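Local coordinates for protein putative sugar isomerase (Parabacteroides distasonis, PDB 3LMZ) that probably acts as a sugar isomerase built on a xylose isomerase-like TIM barrel, its substrate not established, at residues W148-L154 against K180-R184; M160-H166 against V185-K191. The contacts are given in a common frame with arbitrary orientation. Where two conformers were deposited one is given. Residues are numbered along the deposited sequence.

Interaction 1 of 2, residues W148-L154 against K180-R184; sequences WVHTKDL and KYHTR
Trp148, Arg184 and Tyr181 carry this contact between two helix ends and the turns that follow them. Trp148-Thr151 are helical and a type I beta turn runs from Thr151 to Leu154, closed by Leu154 N to Thr151 O at 2.9 Å. In the 180-184 segment Lys180 and Tyr181 are helical, and His182-Thr183 form a 3-10 step, with Arg184 N bonded to Tyr181 O at 2.9 Å. The closest CA pair is Trp148-Tyr181, 7.0 Å. Trp148 (chi1 t, chi2 -101°) lays its five-membered ring on the Tyr181 ring (chi1 m) as an offset stack, centroids 4.4 Å apart and planes at 26°; Trp148 CD2 comes within 3.3 Å of Tyr181 CD1, and Trp148 CB adds a CH-pi contact over the Tyr181 face. The indole edge meets Thr183, Trp148 CH2 to Thr183 OG1 at 3.6 Å. These are neighbouring outer helices of the TIM barrel, joined at their C-terminal ends, where the chain turns back toward the strands. Arg184 (m, t, t, then chi4 -86°) runs past the indole, Trp148 CZ3 to Arg184 CD at 3.6 Å, into the carbonyls of the turn: NH2 donates to Leu154 O at 3.0 Å, NE to water 1 at 2.9 Å, and NH1 to the carbonyls of Asp155 and Ile158. The Tyr181 hydroxyl is hydrogen-bonded to that of Thr145.

Interaction 2 of 2, residues M160-H166 against V185-K191; sequences MCLDVGH and VFDMHIK
Strands 160-163 and 185-190 run parallel, their axes 4.2 Å apart at closest and inclined by -25°. Met160 pairs with Val185, Cys161 with Asp187, Leu162 with Met188 and Asp163 with His189; the one-residue shift after Met160 is a beta bulge at Phe186 (psi -11°). There Met160 O accepts from Phe186 N at 3.0 Å and weakly from Asp187 N at 3.5 Å. Leu162 N to Asp187 O (2.9 Å), His189 N to Leu162 O (3.0 Å) and Val164 N to His189 O (3.2 Å) continue the pairing. At Val164 the first strand becomes a helix, N-capped by Asp163, whose OD1 accepts from His166 N at 2.9 Å. Both are consecutive strands of the TIM barrel, linked by a beta-alpha-beta crossover, and they put two chemistries on two faces. Selenomethionines Met160 and Met188, with Leu162 and Val185, face the outer helices: Met160 CG lies 3.8 Å from Val185 CG2, Leu162 CB 3.9 Å from Val185 CG1. Cys161, Asp163, Asp187 and His189 face the barrel interior. Cys161 SG (chi1 t) sits over the His189 ring (chi1 m), 3.6 Å from its centroid. Lys191 (p, t, p, t) passes Gly165, Lys191 CG to Gly165 CA at 3.8 Å, and its NZ forms a salt bridge with Asp163 OD2 at 2.7 Å. Glu231 and Glu233 also bind Lys191, and Asp163 OD2 is also hydrogen-bonded to His132 NE2, a polar cluster consistent with a sugar-binding pocket; His166 NE2 hydrogen-bonds a citrate probably left from crystallisation.

In the fold
Interaction 1 lies in the outer helical layer, partly buried, about 17 Å from the chain centre to its own, whereas interaction 2 is buried, about 6 Å from it; their own centres are 14 Å apart. Their segments alternate along the chain: helix 144-151 leads into strand 158-163, and helix 174-181 into strand 185-193; both helices pack on the outside of strand 158-163, and the second also on strand 185-193. Arg184 O and Met160 N, 2.9 Å apart, join the two contacts directly, and Met160 CE packs against Tyr181 CB at 3.8 Å. Outside, ring stacking and an arginine reaching turn carbonyls do the work; inside, backbone pairing is combined with an apolar outer face and a polar, partly charged inner one.

Interaction 1 of 2, residues W148-L154 against K180-R184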
ATOM      1  N   TRP A 148      21.240  -1.339 -24.337  1.00 14.54           N
ATOM      2  CA  TRP A 148      21.098  -2.275 -25.424  1.00 15.68           C
ATOM      3  C   TRP A 148      22.193  -2.101 -26.463  1.00 14.28           C
ATOM      4  O   TRP A 148      22.855  -3.062 -26.838  1.00 15.06           O
ATOM      5  CB  TRP A 148      19.731  -2.159 -26.075  1.00 15.47           C
ATOM      6  CG  TRP A 148      19.467  -3.125 -27.211  1.00 15.72           C
ATOM      7  CD1 TRP A 148      19.519  -2.867 -28.574  1.00 17.63           C
ATOM      8  CD2 TRP A 148      19.138  -4.509 -27.081  1.00 14.95           C
ATOM      9  NE1 TRP A 148      19.198  -4.017 -29.276  1.00 17.21           N
ATOM     10  CE2 TRP A 148      18.959  -5.035 -28.388  1.00 19.64           C
ATOM     11  CE3 TRP A 148      18.912  -5.346 -25.982  1.00 16.11           C
ATOM     12  CZ2 TRP A 148      18.549  -6.363 -28.610  1.00 17.70           C
ATOM     13  CZ3 TRP A 148      18.501  -6.649 -26.211  1.00 16.40           C
ATOM     14  CH2 TRP A 148      18.339  -7.151 -27.499  1.00 19.21           C
ATOM     15  N   VAL A 149      22.362  -0.868 -26.941  0.50 15.47           N
ATOM     16  CA  VAL A 149      23.322  -0.618 -28.019  0.50 16.08           C
ATOM     17  C   VAL A 149      24.748  -0.972 -27.584  0.50 16.38           C
ATOM     18  O   VAL A 149      25.563  -1.433 -28.399  0.50 16.06           O
ATOM     19  CB  VAL A 149      23.233   0.870 -28.536  0.50 16.73           C
ATOM     20  CG1 VAL A 149      21.792   1.239 -28.851  0.50 16.72           C
ATOM     21  CG2 VAL A 149      23.837   1.835 -27.533  0.50 18.29           C
ATOM     22  N   HIS A 150      25.058  -0.775 -26.304  1.00 14.90           N
ATOM     23  CA  HIS A 150      26.418  -1.082 -25.764  1.00 14.74           C
ATOM     24  C   HIS A 150      26.636  -2.550 -25.403  1.00 16.41           C
ATOM     25  O   HIS A 150      27.774  -2.959 -25.164  1.00 19.66           O
ATOM     26  CB  HIS A 150      26.718  -0.180 -24.571  1.00 16.28           C
ATOM     27  CG  HIS A 150      27.071   1.212 -24.968  1.00 18.17           C
ATOM     28  ND1 HIS A 150      26.142   2.216 -25.121  1.00 18.89           N
ATOM     29  CD2 HIS A 150      28.263   1.740 -25.331  1.00 19.77           C
ATOM     30  CE1 HIS A 150      26.754   3.315 -25.528  1.00 19.99           C
ATOM     31  NE2 HIS A 150      28.041   3.057 -25.640  1.00 20.20           N
ATOM     32  N   THR A 151      25.568  -3.340 -25.336  1.00 12.95           N
ATOM     33  CA  THR A 151      25.662  -4.731 -24.942  1.00 13.96           C
ATOM     34  C   THR A 151      25.218  -5.790 -25.995  1.00 12.82           C
ATOM     35  O   THR A 151      25.550  -6.973 -25.827  1.00 13.87           O
ATOM     36  CB  THR A 151      24.910  -5.021 -23.654  1.00 15.93           C
ATOM     37  OG1 THR A 151      23.509  -4.781 -23.829  1.00 15.28           O
ATOM     38  CG2 THR A 151      25.455  -4.183 -22.498  1.00 18.15           C
ATOM     39  N   LYS A 152      24.471  -5.392 -27.033  1.00 13.52           N
ATOM     40  CA  LYS A 152      23.821  -6.358 -27.900  1.00 14.89           C
ATOM     41  C   LYS A 152      24.838  -7.250 -28.642  1.00 13.86           C
ATOM     42  O   LYS A 152      24.509  -8.394 -29.008  1.00 16.35           O
ATOM     43  CB  LYS A 152      22.913  -5.638 -28.880  1.00 14.96           C
ATOM     44  CG  LYS A 152      23.614  -4.619 -29.747  1.00 17.29           C
ATOM     45  CD  LYS A 152      22.723  -3.991 -30.851  1.00 22.80           C
ATOM     46  CE  LYS A 152      22.935  -4.681 -32.219  1.00 38.62           C
ATOM     47  NZ  LYS A 152      24.340  -4.510 -32.800  1.00 38.52           N
ATOM     48  N   ASP A 153      26.065  -6.747 -28.839  1.00 13.43           N
ATOM     49  CA  ASP A 153      27.067  -7.523 -29.524  1.00 13.31           C
ATOM     50  C   ASP A 153      28.040  -8.260 -28.600  1.00 15.19           C
ATOM     51  O   ASP A 153      28.971  -8.930 -29.089  1.00 16.96           O
ATOM     52  CB  ASP A 153      27.842  -6.634 -30.503  1.00 13.43           C
ATOM     53  CG  ASP A 153      27.043  -6.249 -31.722  1.00 20.70           C
ATOM     54  OD1 ASP A 153      26.022  -6.907 -32.057  1.00 20.17           O
ATOM     55  OD2 ASP A 153      27.451  -5.235 -32.364  1.00 21.45           O
ATOM     56  N   LEU A 154      27.856  -8.088 -27.284  1.00 14.19           N
ATOM     57  CA  LEU A 154      28.715  -8.687 -26.290  1.00 14.94           C
ATOM     58  C   LEU A 154      28.070  -9.973 -25.721  1.00 14.62           C
ATOM     59  O   LEU A 154      27.022 -10.407 -26.185  1.00 13.51           O
ATOM     60  CB  LEU A 154      29.029  -7.695 -25.172  1.00 15.44           C
ATOM     61  CG  LEU A 154      29.694  -6.387 -25.642  1.00 17.44           C
ATOM     62  CD1 LEU A 154      29.983  -5.516 -24.433  1.00 21.52           C
ATOM     63  CD2 LEU A 154      30.969  -6.680 -26.503  1.00 16.80           C
ATOM     64  N   LYS A 180      11.078  -4.851 -26.489  0.50 14.85           N
ATOM     65  CA  LYS A 180      12.242  -4.900 -27.383  0.50 15.42           C
ATOM     66  C   LYS A 180      13.393  -5.699 -26.809  0.50 15.33           C
ATOM     67  O   LYS A 180      14.033  -6.528 -27.510  0.50 16.35           O
ATOM     68  CB  LYS A 180      12.727  -3.481 -27.712  0.50 16.01           C
ATOM     69  CG  LYS A 180      11.792  -2.722 -28.626  0.50 19.81           C
ATOM     70  CD  LYS A 180      12.351  -1.359 -29.021  0.50 20.81           C
ATOM     71  CE  LYS A 180      12.375  -0.387 -27.856  0.50 24.50           C
ATOM     72  NZ  LYS A 180      12.696   1.005 -28.278  0.50 29.91           N
ATOM     73  N   TYR A 181      13.677  -5.433 -25.543  1.00 13.65           N
ATOM     74  CA  TYR A 181      15.002  -5.741 -24.953  1.00 13.37           C
ATOM     75  C   TYR A 181      15.001  -6.881 -23.959  1.00 14.50           C
ATOM     76  O   TYR A 181      16.012  -7.132 -23.331  1.00 13.77           O
ATOM     77  CB  TYR A 181      15.599  -4.487 -24.303  1.00 13.64           C
ATOM     78  CG  TYR A 181      15.668  -3.267 -25.211  1.00 13.12           C
ATOM     79  CD1 TYR A 181      16.045  -3.403 -26.549  1.00 14.41           C
ATOM     80  CD2 TYR A 181      15.443  -1.984 -24.741  1.00 15.10           C
ATOM     81  CE1 TYR A 181      16.141  -2.286 -27.415  1.00 14.22           C
ATOM     82  CE2 TYR A 181      15.504  -0.873 -25.602  1.00 15.89           C
ATOM     83  CZ  TYR A 181      15.886  -1.032 -26.928  1.00 16.01           C
ATOM     84  OH  TYR A 181      15.985   0.050 -27.778  1.00 17.55           O
ATOM     85  N   HIS A 182      13.854  -7.520 -23.762  1.00 13.78           N
ATOM     86  CA  HIS A 182      13.714  -8.579 -22.738  1.00 12.44           C
ATOM     87  C   HIS A 182      14.791  -9.630 -22.669  1.00 13.79           C
ATOM     88  O   HIS A 182      15.129 -10.076 -21.563  1.00 14.33           O
ATOM     89  CB  HIS A 182      12.316  -9.254 -22.792  1.00 15.37           C
ATOM     90  CG  HIS A 182      12.103 -10.129 -23.969  1.00 13.64           C
ATOM     91  ND1 HIS A 182      11.674  -9.659 -25.191  1.00 22.62           N
ATOM     92  CD2 HIS A 182      12.303 -11.461 -24.117  1.00 15.78           C
ATOM     93  CE1 HIS A 182      11.638 -10.665 -26.049  1.00 22.21           C
ATOM     94  NE2 HIS A 182      12.016 -11.766 -25.420  1.00 22.47           N
ATOM     95  N   THR A 183      15.393  -9.974 -23.810  1.00 15.61           N
ATOM     96  CA  THR A 183      16.448 -10.986 -23.792  1.00 14.84           C
ATOM     97  C   THR A 183      17.695 -10.560 -22.985  1.00 15.55           C
ATOM     98  O   THR A 183      18.517 -11.412 -22.563  1.00 16.08           O
ATOM     99  CB  THR A 183      16.862 -11.375 -25.222  1.00 12.70           C
ATOM    100  OG1 THR A 183      17.255 -10.199 -25.957  1.00 14.95           O
ATOM    101  CG2 THR A 183      15.660 -12.049 -25.954  1.00 16.36           C
ATOM    102  N   ARG A 184      17.839  -9.258 -22.762  1.00 12.52           N
ATOM    103  CA  ARG A 184      18.904  -8.726 -21.913  1.00 14.05           C
ATOM    104  C   ARG A 184      18.383  -7.922 -20.710  1.00 14.08           C
ATOM    105  O   ARG A 184      19.075  -7.050 -20.267  1.00 15.34           O
ATOM    106  CB  ARG A 184      19.848  -7.867 -22.759  1.00 15.15           C
ATOM    107  CG  ARG A 184      20.626  -8.714 -23.754  1.00 15.98           C
ATOM    108  CD  ARG A 184      21.523  -7.862 -24.599  1.00 13.78           C
ATOM    109  NE  ARG A 184      22.290  -8.613 -25.589  1.00 14.23           N
ATOM    110  CZ  ARG A 184      23.466  -9.217 -25.380  1.00 14.03           C
ATOM    111  NH1 ARG A 184      24.054  -9.213 -24.204  1.00 13.26           N
ATOM    112  NH2 ARG A 184      24.086  -9.844 -26.389  1.00 14.75           N
TER
HETATM  113  O   HOH W   1      21.380  -9.310 -28.219  1.00 27.68           O

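Interaction 2 of 2, residues M160-H166 against V185-K191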
HETATM    1  N   MSE A 160      20.797  -5.326 -18.743  1.00 13.32           N
HETATM    2  CA  MSE A 160      20.316  -4.165 -17.992  1.00 14.47           C
HETATM    3  C   MSE A 160      19.501  -4.547 -16.774  1.00 12.59           C
HETATM    4  O   MSE A 160      18.863  -5.604 -16.708  1.00 14.47           O
HETATM    5  CB  MSE A 160      19.466  -3.213 -18.877  1.00 12.26           C
HETATM    6  CG  MSE A 160      18.083  -3.745 -19.271  1.00 12.92           C
HETATM    7 SE   MSE A 160      17.245  -2.549 -20.510  0.75 16.04          SE
HETATM    8  CE  MSE A 160      18.302  -3.008 -22.035  1.00 13.93           C
ATOM      9  N   CYS A 161      19.582  -3.630 -15.785  1.00 12.83           N
ATOM     10  CA  CYS A 161      18.615  -3.461 -14.693  1.00 12.45           C
ATOM     11  C   CYS A 161      17.693  -2.373 -15.234  1.00 14.29           C
ATOM     12  O   CYS A 161      18.048  -1.172 -15.317  1.00 14.80           O
ATOM     13  CB  CYS A 161      19.312  -3.051 -13.372  1.00 12.23           C
ATOM     14  SG  CYS A 161      18.038  -2.644 -12.194  1.00 17.06           S
ATOM     15  N   LEU A 162      16.538  -2.846 -15.709  1.00 14.31           N
ATOM     16  CA  LEU A 162      15.567  -1.946 -16.337  1.00 14.04           C
ATOM     17  C   LEU A 162      14.947  -1.144 -15.213  1.00 13.17           C
ATOM     18  O   LEU A 162      14.131  -1.639 -14.442  1.00 14.33           O
ATOM     19  CB  LEU A 162      14.476  -2.665 -17.129  1.00 17.78           C
ATOM     20  CG  LEU A 162      13.341  -1.792 -17.642  1.00 16.56           C
ATOM     21  CD1 LEU A 162      13.832  -0.731 -18.569  1.00 18.27           C
ATOM     22  CD2 LEU A 162      12.304  -2.688 -18.263  1.00 18.78           C
ATOM     23  N   ASP A 163      15.273   0.140 -15.169  1.00 12.11           N
ATOM     24  CA  ASP A 163      14.712   1.056 -14.157  1.00 13.71           C
ATOM     25  C   ASP A 163      13.569   1.785 -14.866  1.00 13.98           C
ATOM     26  O   ASP A 163      13.759   2.665 -15.705  1.00 13.03           O
ATOM     27  CB  ASP A 163      15.798   2.010 -13.655  1.00 15.69           C
ATOM     28  CG  ASP A 163      15.327   2.891 -12.490  1.00 17.35           C
ATOM     29  OD1 ASP A 163      14.219   3.480 -12.644  1.00 15.28           O
ATOM     30  OD2 ASP A 163      16.083   2.893 -11.457  1.00 16.20           O
ATOM     31  N   VAL A 164      12.360   1.465 -14.473  1.00 13.05           N
ATOM     32  CA  VAL A 164      11.217   1.934 -15.218  1.00 13.14           C
ATOM     33  C   VAL A 164      11.049   3.450 -15.040  1.00 13.29           C
ATOM     34  O   VAL A 164      10.632   4.146 -15.967  1.00 14.79           O
ATOM     35  CB  VAL A 164       9.971   1.171 -14.820  1.00 15.69           C
ATOM     36  CG1 VAL A 164      10.193  -0.340 -15.080  1.00 17.81           C
ATOM     37  CG2 VAL A 164       9.461   1.435 -13.343  1.00 14.93           C
ATOM     38  N   GLY A 165      11.421   3.956 -13.853  1.00 13.31           N
ATOM     39  CA  GLY A 165      11.266   5.363 -13.560  1.00 14.32           C
ATOM     40  C   GLY A 165      12.258   6.204 -14.313  1.00 14.47           C
ATOM     41  O   GLY A 165      11.916   7.222 -14.948  1.00 14.46           O
ATOM     42  N   HIS A 166      13.528   5.825 -14.245  1.00 13.52           N
ATOM     43  CA  HIS A 166      14.540   6.554 -15.005  1.00 15.12           C
ATOM     44  C   HIS A 166      14.336   6.463 -16.522  1.00 13.08           C
ATOM     45  O   HIS A 166      14.565   7.450 -17.238  1.00 14.04           O
ATOM     46  CB  HIS A 166      15.941   6.096 -14.633  1.00 14.49           C
ATOM     47  CG  HIS A 166      16.334   6.514 -13.266  1.00 15.43           C
ATOM     48  ND1 HIS A 166      15.980   7.750 -12.745  1.00 19.08           N
ATOM     49  CD2 HIS A 166      17.065   5.886 -12.312  1.00 20.38           C
ATOM     50  CE1 HIS A 166      16.483   7.857 -11.525  1.00 26.44           C
ATOM     51  NE2 HIS A 166      17.129   6.739 -11.235  1.00 21.54           N
ATOM     52  N   VAL A 185      17.149  -8.152 -20.231  1.00 13.28           N
ATOM     53  CA  VAL A 185      16.698  -7.528 -18.978  1.00 12.89           C
ATOM     54  C   VAL A 185      16.833  -8.586 -17.869  1.00 11.87           C
ATOM     55  O   VAL A 185      16.094  -9.598 -17.840  1.00 14.07           O
ATOM     56  CB  VAL A 185      15.243  -7.023 -19.056  1.00 12.92           C
ATOM     57  CG1 VAL A 185      14.746  -6.489 -17.700  1.00 11.68           C
ATOM     58  CG2 VAL A 185      15.102  -5.934 -20.177  1.00 12.64           C
ATOM     59  N   PHE A 186      17.798  -8.363 -16.965  1.00 13.09           N
ATOM     60  CA  PHE A 186      18.120  -9.368 -15.951  1.00 14.64           C
ATOM     61  C   PHE A 186      17.687  -8.976 -14.559  1.00 16.32           C
ATOM     62  O   PHE A 186      17.771  -9.772 -13.626  1.00 15.89           O
ATOM     63  CB  PHE A 186      19.620  -9.753 -16.037  1.00 15.58           C
ATOM     64  CG  PHE A 186      19.998 -10.353 -17.376  1.00 14.91           C
ATOM     65  CD1 PHE A 186      19.193 -11.317 -17.992  1.00 17.03           C
ATOM     66  CD2 PHE A 186      21.117  -9.907 -18.063  1.00 18.19           C
ATOM     67  CE1 PHE A 186      19.525 -11.855 -19.219  1.00 19.00           C
ATOM     68  CE2 PHE A 186      21.420 -10.429 -19.288  1.00 16.02           C
ATOM     69  CZ  PHE A 186      20.628 -11.395 -19.857  1.00 17.81           C
ATOM     70  N   ASP A 187      17.295  -7.721 -14.416  1.00 14.23           N
ATOM     71  CA  ASP A 187      16.800  -7.190 -13.133  1.00 12.55           C
ATOM     72  C   ASP A 187      15.941  -5.988 -13.457  1.00 13.33           C
ATOM     73  O   ASP A 187      15.968  -5.450 -14.579  1.00 12.54           O
ATOM     74  CB  ASP A 187      17.966  -6.797 -12.225  1.00 14.36           C
ATOM     75  CG  ASP A 187      17.566  -6.483 -10.793  1.00 14.88           C
ATOM     76  OD1 ASP A 187      16.998  -7.378 -10.162  1.00 15.44           O
ATOM     77  OD2 ASP A 187      17.993  -5.441 -10.322  1.00 18.13           O
HETATM   78  N   MSE A 188      15.149  -5.542 -12.479  1.00 13.34           N
HETATM   79  CA  MSE A 188      14.291  -4.403 -12.717  1.00 14.42           C
HETATM   80  C   MSE A 188      14.157  -3.655 -11.393  1.00 12.73           C
HETATM   81  O   MSE A 188      13.954  -4.281 -10.356  1.00 15.28           O
HETATM   82  CB  MSE A 188      12.899  -4.851 -13.132  1.00 13.36           C
HETATM   83  CG  MSE A 188      12.025  -3.755 -13.694  1.00 19.24           C
HETATM   84 SE   MSE A 188      10.238  -4.418 -14.167  0.75 17.91          SE
HETATM   85  CE  MSE A 188      10.986  -5.777 -15.485  1.00 11.90           C
ATOM     86  N   HIS A 189      14.237  -2.321 -11.481  1.00 12.94           N
ATOM     87  CA  HIS A 189      13.817  -1.442 -10.379  1.00 14.40           C
ATOM     88  C   HIS A 189      12.450  -0.893 -10.753  1.00 12.88           C
ATOM     89  O   HIS A 189      12.295  -0.159 -11.764  1.00 14.39           O
ATOM     90  CB  HIS A 189      14.852  -0.325 -10.146  1.00 16.82           C
ATOM     91  CG  HIS A 189      16.128  -0.817  -9.538  1.00 15.25           C
ATOM     92  ND1 HIS A 189      17.151   0.022  -9.146  1.00 16.89           N
ATOM     93  CD2 HIS A 189      16.503  -2.067  -9.171  1.00 18.34           C
ATOM     94  CE1 HIS A 189      18.120  -0.706  -8.601  1.00 17.21           C
ATOM     95  NE2 HIS A 189      17.754  -1.974  -8.598  1.00 20.02           N
ATOM     96  N   ILE A 190      11.490  -1.147  -9.861  1.00 13.24           N
ATOM     97  CA  ILE A 190      10.146  -0.564  -9.930  1.00 14.48           C
ATOM     98  C   ILE A 190      10.129   0.655  -9.045  1.00 14.03           C
ATOM     99  O   ILE A 190      10.787   0.684  -7.994  1.00 13.89           O
ATOM    100  CB  ILE A 190       9.017  -1.575  -9.603  1.00 14.09           C
ATOM    101  CG1 ILE A 190       9.226  -2.247  -8.246  1.00 14.87           C
ATOM    102  CG2 ILE A 190       8.940  -2.656 -10.719  1.00 16.15           C
ATOM    103  CD1 ILE A 190       8.006  -2.965  -7.767  1.00 14.73           C
ATOM    104  N   LYS A 191       9.436   1.690  -9.516  1.00 13.44           N
ATOM    105  CA  LYS A 191       9.290   2.983  -8.843  1.00 15.34           C
ATOM    106  C   LYS A 191       8.323   3.756  -9.734  1.00 13.83           C
ATOM    107  O   LYS A 191       8.018   3.322 -10.876  1.00 15.54           O
ATOM    108  CB  LYS A 191      10.641   3.737  -8.737  1.00 15.89           C
ATOM    109  CG  LYS A 191      11.342   3.916 -10.096  1.00 15.63           C
ATOM    110  CD  LYS A 191      12.700   4.611  -9.987  1.00 14.67           C
ATOM    111  CE  LYS A 191      13.712   3.767  -9.255  1.00 15.65           C
ATOM    112  NZ  LYS A 191      15.121   4.380  -9.417  1.00 15.04           N
TER